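Local coordinates for protein MJ1225 (Methanocaldococcus jannaschii, PDB 3LFZ) that binds AMP, ADP and ATP in clefts between its CBS repeats and is probably an energy-sensing relative of the AMP-activated protein kinase gamma subunit, at residues G188-I193 and A256-D261; V15-T20 and R36-V41; D232-K237 and N252-L257. One frame throughout, in Å; residues are numbered along the deposited sequence.

Interaction 1 (G188-I193 and A256-D261); sequences GRLVGI and ALPVVD. With ATP (adenosine-5'-triphosphate), chain D.
Leu190 meets Pro258 and Val260 because its CG swings opposite the backbone N (chi1 -178°), turning both methyls toward strand 256-260. Ile193 turns the same way (chi1 -161°), and with an extended second torsion its CD1 reaches the other end of the proline. The two strands run roughly antiparallel, 151° apart, but their axes stay 8.9 Å from each other, so no backbone bond joins them and side chains do all the work. Pro258 is the wedge in the middle: its CB lies 4.0 Å from Leu190 CD1, the two side chains crossing at about a right angle, while its CD lies 4.0 Å from Ile193 CD1. On the far side of Leu190, CD2 touches Val260 CG1 at 3.7 Å. An alanine at this position would lack both methyls, and that is likely to open a gap beside Pro258 and Val260. Leu190 and Ile193 are three apart in sequence yet face the same way; the classic beta bulge at Val191 and Gly192, both opposite Val184, makes that possible. The patch continues into the nucleotide. Ile193 CG2 is 3.7 Å from C4 of ATP (chain D) and its CD1 is 3.7 Å from N7 of that ATP, both on one side of the adenine plane. Ala256 O accepts a hydrogen bond from the adenine N6 of ATP at 2.9 Å. Val233 and Thr235, in the neighbouring loop, pack against the same residues. This is the apolar seam between the third and fourth CBS repeats, whose pairing into a Bateman module creates a cleft for adenine.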
loop_
_atom_site.group_PDB
_atom_site.type_symbol
_atom_site.label_atom_id
_atom_site.label_comp_id
_atom_site.label_asym_id
_atom_site.label_seq_id
_atom_site.Cartn_x
_atom_site.Cartn_y
_atom_site.Cartn_z
ATOM N N GLY A 188 23.553 9.483 -1.642
ATOM C CA GLY A 188 23.499 8.923 -0.291
ATOM C C GLY A 188 22.578 9.664 0.664
ATOM O O GLY A 188 22.374 9.229 1.798
ATOM N N ARG A 189 22.018 10.781 0.201
ATOM C CA ARG A 189 21.159 11.631 1.023
ATOM C C ARG A 189 19.679 11.469 0.689
ATOM O O ARG A 189 19.309 11.393 -0.483
ATOM C CB ARG A 189 21.570 13.101 0.878
ATOM C CG ARG A 189 22.503 13.608 1.970
ATOM C CD ARG A 189 23.948 13.159 1.777
ATOM N NE ARG A 189 24.668 13.169 3.049
ATOM C CZ ARG A 189 25.980 13.353 3.182
ATOM N NH1 ARG A 189 26.751 13.557 2.118
ATOM N NH2 ARG A 189 26.523 13.344 4.393
ATOM N N LEU A 190 18.846 11.418 1.729
ATOM C CA LEU A 190 17.392 11.380 1.575
ATOM C C LEU A 190 16.888 12.717 1.059
ATOM O O LEU A 190 17.080 13.749 1.703
ATOM C CB LEU A 190 16.709 11.057 2.908
ATOM C CG LEU A 190 15.182 10.936 2.918
ATOM C CD1 LEU A 190 14.722 9.619 2.315
ATOM C CD2 LEU A 190 14.656 11.086 4.325
ATOM N N VAL A 191 16.250 12.700 -0.104
ATOM C CA VAL A 191 15.694 13.923 -0.669
ATOM C C VAL A 191 14.175 13.857 -0.790
ATOM O O VAL A 191 13.531 14.844 -1.150
ATOM C CB VAL A 191 16.340 14.292 -2.036
ATOM C CG1 VAL A 191 17.823 14.614 -1.862
ATOM C CG2 VAL A 191 16.139 13.178 -3.062
ATOM N N GLY A 192 13.602 12.699 -0.481
ATOM C CA GLY A 192 12.163 12.546 -0.572
ATOM C C GLY A 192 11.639 11.153 -0.327
ATOM O O GLY A 192 12.389 10.230 -0.011
ATOM N N ILE A 193 10.325 11.023 -0.459
ATOM C CA ILE A 193 9.656 9.736 -0.430
ATOM C C ILE A 193 8.640 9.686 -1.575
ATOM O O ILE A 193 8.060 10.710 -1.956
ATOM C CB ILE A 193 9.005 9.457 0.959
ATOM C CG1 ILE A 193 8.732 7.957 1.149
ATOM C CG2 ILE A 193 7.755 10.323 1.187
ATOM C CD1 ILE A 193 8.554 7.534 2.603
ATOM N N ALA A 256 5.435 3.941 6.811
ATOM C CA ALA A 256 6.883 3.779 6.662
ATOM C C ALA A 256 7.674 5.061 6.906
ATOM O O ALA A 256 7.349 6.118 6.358
ATOM C CB ALA A 256 7.208 3.223 5.283
ATOM N N LEU A 257 8.724 4.956 7.716
ATOM C CA LEU A 257 9.627 6.078 7.951
ATOM C C LEU A 257 11.063 5.705 7.567
ATOM O O LEU A 257 11.622 4.758 8.125
ATOM C CB LEU A 257 9.577 6.523 9.421
ATOM C CG LEU A 257 8.353 7.262 9.985
ATOM C CD1 LEU A 257 7.120 6.377 10.074
ATOM C CD2 LEU A 257 8.684 7.823 11.359
ATOM N N PRO A 258 11.661 6.435 6.602
ATOM C CA PRO A 258 13.089 6.236 6.353
ATOM C C PRO A 258 13.898 6.571 7.610
ATOM O O PRO A 258 13.565 7.520 8.319
ATOM C CB PRO A 258 13.394 7.238 5.235
ATOM C CG PRO A 258 12.091 7.445 4.553
ATOM C CD PRO A 258 11.070 7.393 5.651
ATOM N N VAL A 259 14.928 5.780 7.895
ATOM C CA VAL A 259 15.769 6.003 9.075
ATOM C C VAL A 259 17.034 6.751 8.666
ATOM O O VAL A 259 17.807 6.262 7.839
ATOM C CB VAL A 259 16.119 4.675 9.797
ATOM C CG1 VAL A 259 17.058 4.923 10.978
ATOM C CG2 VAL A 259 14.851 3.973 10.267
ATOM N N VAL A 260 17.237 7.939 9.238
ATOM C CA VAL A 260 18.319 8.817 8.786
ATOM C C VAL A 260 19.344 9.271 9.829
ATOM O O VAL A 260 19.041 9.445 11.014
ATOM C CB VAL A 260 17.794 10.086 8.042
ATOM C CG1 VAL A 260 17.003 9.702 6.795
ATOM C CG2 VAL A 260 16.976 10.982 8.976
ATOM N N ASP A 261 20.566 9.434 9.326
ATOM C CA ASP A 261 21.606 10.293 9.883
ATOM C C ASP A 261 21.086 11.669 10.284
ATOM O O ASP A 261 20.051 12.125 9.782
ATOM C CB ASP A 261 22.644 10.543 8.785
ATOM C CG ASP A 261 23.994 9.926 9.074
ATOM O OD1 ASP A 261 25.002 10.480 8.582
ATOM O OD2 ASP A 261 24.061 8.895 9.778
HETATM P PG ATP D . -2.239 4.099 3.991
HETATM O O1G ATP D . -2.018 2.565 3.516
HETATM O O2G ATP D . -2.763 4.946 2.893
HETATM O O3G ATP D . -3.313 3.969 5.182
HETATM P PB ATP D . 0.530 4.290 3.917
HETATM O O1B ATP D . 1.510 3.926 4.956
HETATM O O2B ATP D . 0.236 3.331 2.834
HETATM O O3B ATP D . -0.857 4.670 4.618
HETATM P PA ATP D . 0.784 5.864 1.632
HETATM O O1A ATP D . 1.724 5.006 0.876
HETATM O O2A ATP D . -0.665 5.750 1.360
HETATM O O3A ATP D . 1.029 5.656 3.215
HETATM O "O5'" ATP D . 1.221 7.387 1.437
HETATM C "C5'" ATP D . 0.258 8.456 1.454
HETATM C "C4'" ATP D . 0.968 9.806 1.286
HETATM O "O4'" ATP D . 1.858 10.007 2.421
HETATM C "C3'" ATP D . 1.843 9.751 0.027
HETATM O "O3'" ATP D . 1.729 10.982 -0.690
HETATM C "C2'" ATP D . 3.259 9.579 0.571
HETATM O "O2'" ATP D . 4.218 10.206 -0.290
HETATM C "C1'" ATP D . 3.185 10.285 1.925
HETATM N N9 ATP D . 4.148 9.674 2.880
HETATM C C8 ATP D . 4.304 8.367 3.118
HETATM N N7 ATP D . 5.255 8.190 4.037
HETATM C C5 ATP D . 5.704 9.391 4.389
HETATM C C6 ATP D . 6.671 9.831 5.283
HETATM N N6 ATP D . 7.372 8.958 6.005
HETATM N N1 ATP D . 6.888 11.155 5.406
HETATM C C2 ATP D . 6.198 12.035 4.692
HETATM N N3 ATP D . 5.271 11.644 3.830
HETATM C C4 ATP D . 5.001 10.336 3.659
#

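Interaction 2 (V15-T20 and R36-V41); sequences VTVYPT and RRLPVV. With ATP (adenosine-5'-triphosphate), chain B.
Val15 starts the contact by lying alongside Leu38, both side chains pointing the same way, with Val15 CG1 3.8 Å from Leu38 CD2. Thr16 crosses Pro39 at about a right angle and sets its methyl CG2 4.0 Å from Pro39 CB. At Val17 the backbone takes over. Its N gives a hydrogen bond to Pro39 O (3.3 Å), and its O receives one from Val41 N (3.0 Å), so Val40 is bracketed in a single parallel-type bridge. The Val17 methyls divide, CG1 toward Leu38 CD1 and CG2 toward Val40 CG2. Tyr18 presents its ring edge to Val41 O, with CD1 3.4 Å from that oxygen. Pro19 closes the walk, its CD 3.8 Å from Val40 CG1. On strand 37-41, Arg37 points the other way; a bend at chi3 (-47°) brings its guanidinium edge-on to ATP (chain B), where NH1 bonds O2B at 2.8 Å and NH2 adds a second bond to O2B. The singly bridged extended segment, helix 23-33 and strand 37-41 follow the beta-alpha-beta order of the CBS fold, with a triphosphate held by the strand's arginine.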
loop_
_atom_site.group_PDB
_atom_site.type_symbol
_atom_site.label_atom_id
_atom_site.label_comp_id
_atom_site.label_asym_id
_atom_site.label_seq_id
_atom_site.Cartn_x
_atom_site.Cartn_y
_atom_site.Cartn_z
ATOM N N VAL A 15 -15.581 -0.389 2.335
ATOM C CA VAL A 15 -15.784 0.007 0.948
ATOM C C VAL A 15 -15.338 -1.126 0.022
ATOM O O VAL A 15 -14.215 -1.628 0.132
ATOM C CB VAL A 15 -15.041 1.323 0.611
ATOM C CG1 VAL A 15 -15.188 1.661 -0.859
ATOM C CG2 VAL A 15 -15.571 2.469 1.462
ATOM N N THR A 16 -16.237 -1.535 -0.872
ATOM C CA THR A 16 -15.955 -2.606 -1.825
ATOM C C THR A 16 -16.307 -2.231 -3.259
ATOM O O THR A 16 -17.020 -1.251 -3.512
ATOM C CB THR A 16 -16.729 -3.906 -1.489
ATOM O OG1 THR A 16 -18.140 -3.660 -1.560
ATOM C CG2 THR A 16 -16.368 -4.425 -0.110
ATOM N N VAL A 17 -15.793 -3.031 -4.189
ATOM C CA VAL A 17 -16.250 -3.031 -5.578
ATOM C C VAL A 17 -16.626 -4.455 -6.016
ATOM O O VAL A 17 -16.464 -5.416 -5.253
ATOM C CB VAL A 17 -15.201 -2.416 -6.552
ATOM C CG1 VAL A 17 -15.029 -0.923 -6.292
ATOM C CG2 VAL A 17 -13.860 -3.148 -6.458
ATOM N N TYR A 18 -17.124 -4.574 -7.246
ATOM C CA TYR A 18 -17.577 -5.844 -7.809
ATOM C C TYR A 18 -16.680 -6.239 -8.983
ATOM O O TYR A 18 -16.017 -5.375 -9.555
ATOM C CB TYR A 18 -19.036 -5.716 -8.261
ATOM C CG TYR A 18 -19.906 -4.995 -7.257
ATOM C CD1 TYR A 18 -20.339 -5.634 -6.096
ATOM C CD2 TYR A 18 -20.281 -3.667 -7.458
ATOM C CE1 TYR A 18 -21.131 -4.970 -5.163
ATOM C CE2 TYR A 18 -21.073 -2.994 -6.534
ATOM C CZ TYR A 18 -21.494 -3.651 -5.390
ATOM O OH TYR A 18 -22.279 -2.991 -4.471
ATOM N N PRO A 19 -16.655 -7.539 -9.352
ATOM C CA PRO A 19 -15.776 -7.983 -10.443
ATOM C C PRO A 19 -16.004 -7.223 -11.746
ATOM O O PRO A 19 -15.070 -7.058 -12.536
ATOM C CB PRO A 19 -16.164 -9.453 -10.635
ATOM C CG PRO A 19 -16.743 -9.869 -9.341
ATOM C CD PRO A 19 -17.436 -8.659 -8.795
ATOM N N THR A 20 -17.239 -6.768 -11.952
ATOM C CA THR A 20 -17.622 -6.049 -13.167
ATOM C C THR A 20 -17.488 -4.526 -13.038
ATOM O O THR A 20 -17.734 -3.799 -14.004
ATOM C CB THR A 20 -19.065 -6.397 -13.606
ATOM O OG1 THR A 20 -19.956 -6.212 -12.502
ATOM C CG2 THR A 20 -19.160 -7.839 -14.091
ATOM N N ARG A 36 -6.704 2.645 0.191
ATOM C CA ARG A 36 -5.857 2.122 -0.858
ATOM C C ARG A 36 -5.949 0.590 -0.995
ATOM O O ARG A 36 -5.098 -0.032 -1.643
ATOM C CB ARG A 36 -4.417 2.635 -0.696
ATOM C CG ARG A 36 -4.100 3.870 -1.563
ATOM C CD ARG A 36 -4.808 5.161 -1.109
ATOM N NE ARG A 36 -5.144 6.028 -2.243
ATOM C CZ ARG A 36 -5.306 7.350 -2.177
ATOM N NH1 ARG A 36 -5.153 7.996 -1.026
ATOM N NH2 ARG A 36 -5.614 8.032 -3.274
ATOM N N ARG A 37 -6.998 -0.001 -0.409
ATOM C CA ARG A 37 -7.228 -1.455 -0.468
ATOM C C ARG A 37 -8.722 -1.793 -0.549
ATOM O O ARG A 37 -9.476 -1.534 0.393
ATOM C CB ARG A 37 -6.584 -2.141 0.741
ATOM C CG ARG A 37 -6.656 -3.665 0.733
ATOM C CD ARG A 37 -6.333 -4.250 2.108
ATOM N NE ARG A 37 -5.130 -3.655 2.690
ATOM C CZ ARG A 37 -3.902 -4.154 2.572
ATOM N NH1 ARG A 37 -3.691 -5.278 1.895
ATOM N NH2 ARG A 37 -2.881 -3.527 3.139
ATOM N N LEU A 38 -9.135 -2.378 -1.675
ATOM C CA LEU A 38 -10.550 -2.666 -1.940
ATOM C C LEU A 38 -10.835 -4.150 -2.181
ATOM O O LEU A 38 -10.394 -4.711 -3.188
ATOM C CB LEU A 38 -11.056 -1.867 -3.147
ATOM C CG LEU A 38 -11.013 -0.336 -3.172
ATOM C CD1 LEU A 38 -11.486 0.162 -4.531
ATOM C CD2 LEU A 38 -11.856 0.271 -2.061
ATOM N N PRO A 39 -11.584 -4.785 -1.257
ATOM C CA PRO A 39 -12.094 -6.138 -1.458
ATOM C C PRO A 39 -13.057 -6.173 -2.636
ATOM O O PRO A 39 -13.892 -5.275 -2.786
ATOM C CB PRO A 39 -12.858 -6.429 -0.161
ATOM C CG PRO A 39 -12.309 -5.473 0.839
ATOM C CD PRO A 39 -11.951 -4.249 0.066
ATOM N N VAL A 40 -12.914 -7.187 -3.482
ATOM C CA VAL A 40 -13.841 -7.395 -4.575
ATOM C C VAL A 40 -14.808 -8.490 -4.145
ATOM O O VAL A 40 -14.394 -9.591 -3.759
ATOM C CB VAL A 40 -13.124 -7.756 -5.897
ATOM C CG1 VAL A 40 -14.120 -7.793 -7.048
ATOM C CG2 VAL A 40 -12.015 -6.753 -6.200
ATOM N N VAL A 41 -16.095 -8.161 -4.184
ATOM C CA VAL A 41 -17.151 -9.071 -3.749
ATOM C C VAL A 41 -18.240 -9.233 -4.808
ATOM O O VAL A 41 -18.375 -8.397 -5.707
ATOM C CB VAL A 41 -17.809 -8.602 -2.414
ATOM C CG1 VAL A 41 -16.788 -8.545 -1.282
ATOM C CG2 VAL A 41 -18.526 -7.253 -2.583
HETATM P PG ATP B . 1.329 -3.048 2.878
HETATM O O1G ATP B . 2.612 -2.568 2.033
HETATM O O2G ATP B . 1.698 -4.015 3.941
HETATM O O3G ATP B . 0.737 -1.669 3.497
HETATM P PB ATP B . 0.074 -5.115 1.284
HETATM O O1B ATP B . 1.387 -5.778 1.107
HETATM O O2B ATP B . -0.963 -5.760 2.115
HETATM O O3B ATP B . 0.253 -3.568 1.774
HETATM P PA ATP B . 0.059 -4.071 -1.330
HETATM O O1A ATP B . -0.766 -2.864 -1.548
HETATM O O2A ATP B . 1.520 -3.942 -1.127
HETATM O O3A ATP B . -0.616 -4.912 -0.150
HETATM O "O5'" ATP B . -0.216 -5.044 -2.585
HETATM C "C5'" ATP B . 0.696 -6.068 -3.017
HETATM C "C4'" ATP B . -0.080 -7.222 -3.671
HETATM O "O4'" ATP B . -0.695 -7.975 -2.591
HETATM C "C3'" ATP B . -1.222 -6.712 -4.565
HETATM O "O3'" ATP B . -1.260 -7.486 -5.766
HETATM C "C2'" ATP B . -2.471 -6.945 -3.714
HETATM O "O2'" ATP B . -3.620 -7.191 -4.528
HETATM C "C1'" ATP B . -2.080 -8.195 -2.929
HETATM N N9 ATP B . -2.832 -8.312 -1.652
HETATM C C8 ATP B . -2.978 -7.367 -0.717
HETATM N N7 ATP B . -3.718 -7.845 0.286
HETATM C C5 ATP B . -4.037 -9.101 -0.006
HETATM C C6 ATP B . -4.769 -10.095 0.640
HETATM N N6 ATP B . -5.339 -9.879 1.824
HETATM N N1 ATP B . -4.897 -11.292 0.045
HETATM C C2 ATP B . -4.343 -11.542 -1.136
HETATM N N3 ATP B . -3.640 -10.617 -1.774
HETATM C C4 ATP B . -3.471 -9.397 -1.236
#

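Interaction 3 (D232-K237 and N252-L257); sequences DVITAK and NDIGAL. With ATP (adenosine-5'-triphosphate), chain D.
Ile234 and Leu257 interlock within the fourth CBS repeat, where the extended segment 232-237, helix 242-252 and strand 256-260 follow the beta-alpha-beta order of the CBS fold and frame an adenine pocket. The main bump is Leu257. Its branch point comes up against the carbonyl oxygen of Ile234, with Leu257 CG 3.4 Å from Ile234 O, and its CD2 settles into the hollow between two neighbours, 3.8 Å from Ile234 CG2 and 4.2 Å from Ala236 CB. Met249, Ile245 and Ile248 of helix 242-252 line the same apolar layer. Ile234 has a second bump. With CG1 beside its backbone N and CG2 opposite it (chi1 -62°), the side chain forks: CG2 serves Leu257, while CD1 reaches out obliquely to Ile254. There the two methyls press together, Ile234 CD1 to Ile254 CD1 at 3.4 Å, closer than carbons usually pack, so this corner is tight. Ile254 also forks, sending CG2 to the adenine of ATP (chain D), 3.8 Å from N7. Val233 CG1 comes from the other side of the adenine plane, so the flat base slots between the two branched side chains. On either side of Ile254 the chain passes the phosphates. Asp253, two residues before Gly255, is salt-bridged to Arg134, itself a partner of the ATP. The rim of the slot is backbone: Ile234 N donates to adenine N1 of ATP at 2.8 Å, and Ile234 O takes a hydrogen from adenine N6 of ATP at 3.0 Å, along a nearly straight line of 176°.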
loop_
_atom_site.group_PDB
_atom_site.type_symbol
_atom_site.label_atom_id
_atom_site.label_comp_id
_atom_site.label_asym_id
_atom_site.label_seq_id
_atom_site.Cartn_x
_atom_site.Cartn_y
_atom_site.Cartn_z
ATOM N N ASP A 232 9.512 16.557 1.867
ATOM C CA ASP A 232 9.714 16.666 3.301
ATOM C C ASP A 232 9.160 15.465 4.050
ATOM O O ASP A 232 7.951 15.295 4.213
ATOM C CB ASP A 232 9.204 18.006 3.819
ATOM C CG ASP A 232 10.036 19.164 3.302
ATOM O OD1 ASP A 232 11.177 19.348 3.784
ATOM O OD2 ASP A 232 9.560 19.875 2.396
ATOM N N VAL A 233 10.091 14.639 4.504
ATOM C CA VAL A 233 9.795 13.289 4.930
ATOM C C VAL A 233 9.814 13.190 6.443
ATOM O O VAL A 233 10.689 13.751 7.104
ATOM C CB VAL A 233 10.823 12.298 4.337
ATOM C CG1 VAL A 233 10.348 10.866 4.491
ATOM C CG2 VAL A 233 11.081 12.610 2.874
ATOM N N ILE A 234 8.824 12.487 6.982
ATOM C CA ILE A 234 8.838 12.097 8.379
ATOM C C ILE A 234 9.791 10.910 8.492
ATOM O O ILE A 234 9.506 9.812 8.003
ATOM C CB ILE A 234 7.422 11.766 8.900
ATOM C CG1 ILE A 234 6.530 13.008 8.797
ATOM C CG2 ILE A 234 7.481 11.267 10.344
ATOM C CD1 ILE A 234 5.054 12.744 8.982
ATOM N N THR A 235 10.935 11.169 9.116
ATOM C CA THR A 235 12.030 10.211 9.210
ATOM C C THR A 235 12.212 9.752 10.649
ATOM O O THR A 235 11.777 10.434 11.578
ATOM C CB THR A 235 13.356 10.843 8.741
ATOM O OG1 THR A 235 13.760 11.858 9.671
ATOM C CG2 THR A 235 13.205 11.460 7.363
ATOM N N ALA A 236 12.852 8.599 10.832
ATOM C CA ALA A 236 13.211 8.120 12.166
ATOM C C ALA A 236 14.731 8.068 12.319
ATOM O O ALA A 236 15.465 8.278 11.351
ATOM C CB ALA A 236 12.593 6.751 12.425
ATOM N N LYS A 237 15.201 7.807 13.537
ATOM C CA LYS A 237 16.633 7.628 13.775
ATOM C C LYS A 237 16.941 6.584 14.835
ATOM O O LYS A 237 16.128 6.306 15.717
ATOM C CB LYS A 237 17.342 8.959 14.084
ATOM C CG LYS A 237 16.684 9.847 15.138
ATOM C CD LYS A 237 17.461 11.147 15.338
ATOM C CE LYS A 237 17.641 11.926 14.027
ATOM N NZ LYS A 237 18.624 13.038 14.159
ATOM N N ASN A 252 -0.843 9.415 12.149
ATOM C CA ASN A 252 -0.681 10.101 10.871
ATOM C C ASN A 252 -1.067 9.286 9.635
ATOM O O ASN A 252 -0.953 9.778 8.509
ATOM C CB ASN A 252 0.749 10.622 10.735
ATOM C CG ASN A 252 0.989 11.871 11.552
ATOM O OD1 ASN A 252 0.492 12.945 11.215
ATOM N ND2 ASN A 252 1.760 11.744 12.627
ATOM N N ASP A 253 -1.528 8.054 9.844
ATOM C CA ASP A 253 -1.802 7.130 8.739
ATOM C C ASP A 253 -0.601 7.026 7.799
ATOM O O ASP A 253 -0.736 7.135 6.578
ATOM C CB ASP A 253 -3.044 7.564 7.953
ATOM C CG ASP A 253 -4.334 7.271 8.685
ATOM O OD1 ASP A 253 -4.452 6.186 9.294
ATOM O OD2 ASP A 253 -5.246 8.123 8.628
ATOM N N ILE A 254 0.574 6.846 8.389
ATOM C CA ILE A 254 1.811 6.669 7.645
ATOM C C ILE A 254 2.342 5.295 8.014
ATOM O O ILE A 254 2.342 4.915 9.185
ATOM C CB ILE A 254 2.830 7.784 7.979
ATOM C CG1 ILE A 254 2.454 9.066 7.232
ATOM C CG2 ILE A 254 4.259 7.367 7.629
ATOM C CD1 ILE A 254 3.062 10.314 7.818
ATOM N N GLY A 255 2.769 4.542 7.012
ATOM C CA GLY A 255 3.175 3.169 7.233
ATOM C C GLY A 255 4.667 2.952 7.265
ATOM O O GLY A 255 5.117 1.900 7.700
ATOM N N ALA A 256 5.435 3.941 6.811
ATOM C CA ALA A 256 6.883 3.779 6.662
ATOM C C ALA A 256 7.674 5.061 6.906
ATOM O O ALA A 256 7.349 6.118 6.358
ATOM C CB ALA A 256 7.208 3.223 5.283
ATOM N N LEU A 257 8.724 4.956 7.716
ATOM C CA LEU A 257 9.627 6.078 7.951
ATOM C C LEU A 257 11.063 5.705 7.567
ATOM O O LEU A 257 11.622 4.758 8.125
ATOM C CB LEU A 257 9.577 6.523 9.421
ATOM C CG LEU A 257 8.353 7.262 9.985
ATOM C CD1 LEU A 257 7.120 6.377 10.074
ATOM C CD2 LEU A 257 8.684 7.823 11.359
HETATM P PG ATP D . -2.239 4.099 3.991
HETATM O O1G ATP D . -2.018 2.565 3.516
HETATM O O2G ATP D . -2.763 4.946 2.893
HETATM O O3G ATP D . -3.313 3.969 5.182
HETATM P PB ATP D . 0.530 4.290 3.917
HETATM O O1B ATP D . 1.510 3.926 4.956
HETATM O O2B ATP D . 0.236 3.331 2.834
HETATM O O3B ATP D . -0.857 4.670 4.618
HETATM P PA ATP D . 0.784 5.864 1.632
HETATM O O1A ATP D . 1.724 5.006 0.876
HETATM O O2A ATP D . -0.665 5.750 1.360
HETATM O O3A ATP D . 1.029 5.656 3.215
HETATM O "O5'" ATP D . 1.221 7.387 1.437
HETATM C "C5'" ATP D . 0.258 8.456 1.454
HETATM C "C4'" ATP D . 0.968 9.806 1.286
HETATM O "O4'" ATP D . 1.858 10.007 2.421
HETATM C "C3'" ATP D . 1.843 9.751 0.027
HETATM O "O3'" ATP D . 1.729 10.982 -0.690
HETATM C "C2'" ATP D . 3.259 9.579 0.571
HETATM O "O2'" ATP D . 4.218 10.206 -0.290
HETATM C "C1'" ATP D . 3.185 10.285 1.925
HETATM N N9 ATP D . 4.148 9.674 2.880
HETATM C C8 ATP D . 4.304 8.367 3.118
HETATM N N7 ATP D . 5.255 8.190 4.037
HETATM C C5 ATP D . 5.704 9.391 4.389
HETATM C C6 ATP D . 6.671 9.831 5.283
HETATM N N6 ATP D . 7.372 8.958 6.005
HETATM N N1 ATP D . 6.888 11.155 5.406
HETATM C C2 ATP D . 6.198 12.035 4.692
HETATM N N3 ATP D . 5.271 11.644 3.830
HETATM C C4 ATP D . 5.001 10.336 3.659
#

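In the fold
Interactions 1 and 3 are neighbours, with centres 9 Å apart, and share Ala256 and Leu257: strand 256-260 shows one face to the third repeat and the other to its own helix. They are tied by two probable hydrogen bonds, Val260 N to Ala236 O and Pro258 O to Ala236 N, each 2.8 Å, and together they enclose the adenine of ATP (chain D). Interaction 2 stands on the other side of the chain's centre, about 33 Å from interaction 1 and 28 Å from interaction 3, centre to centre, and holds a different ATP (chain B). The triphosphates of the two ATPs converge between them.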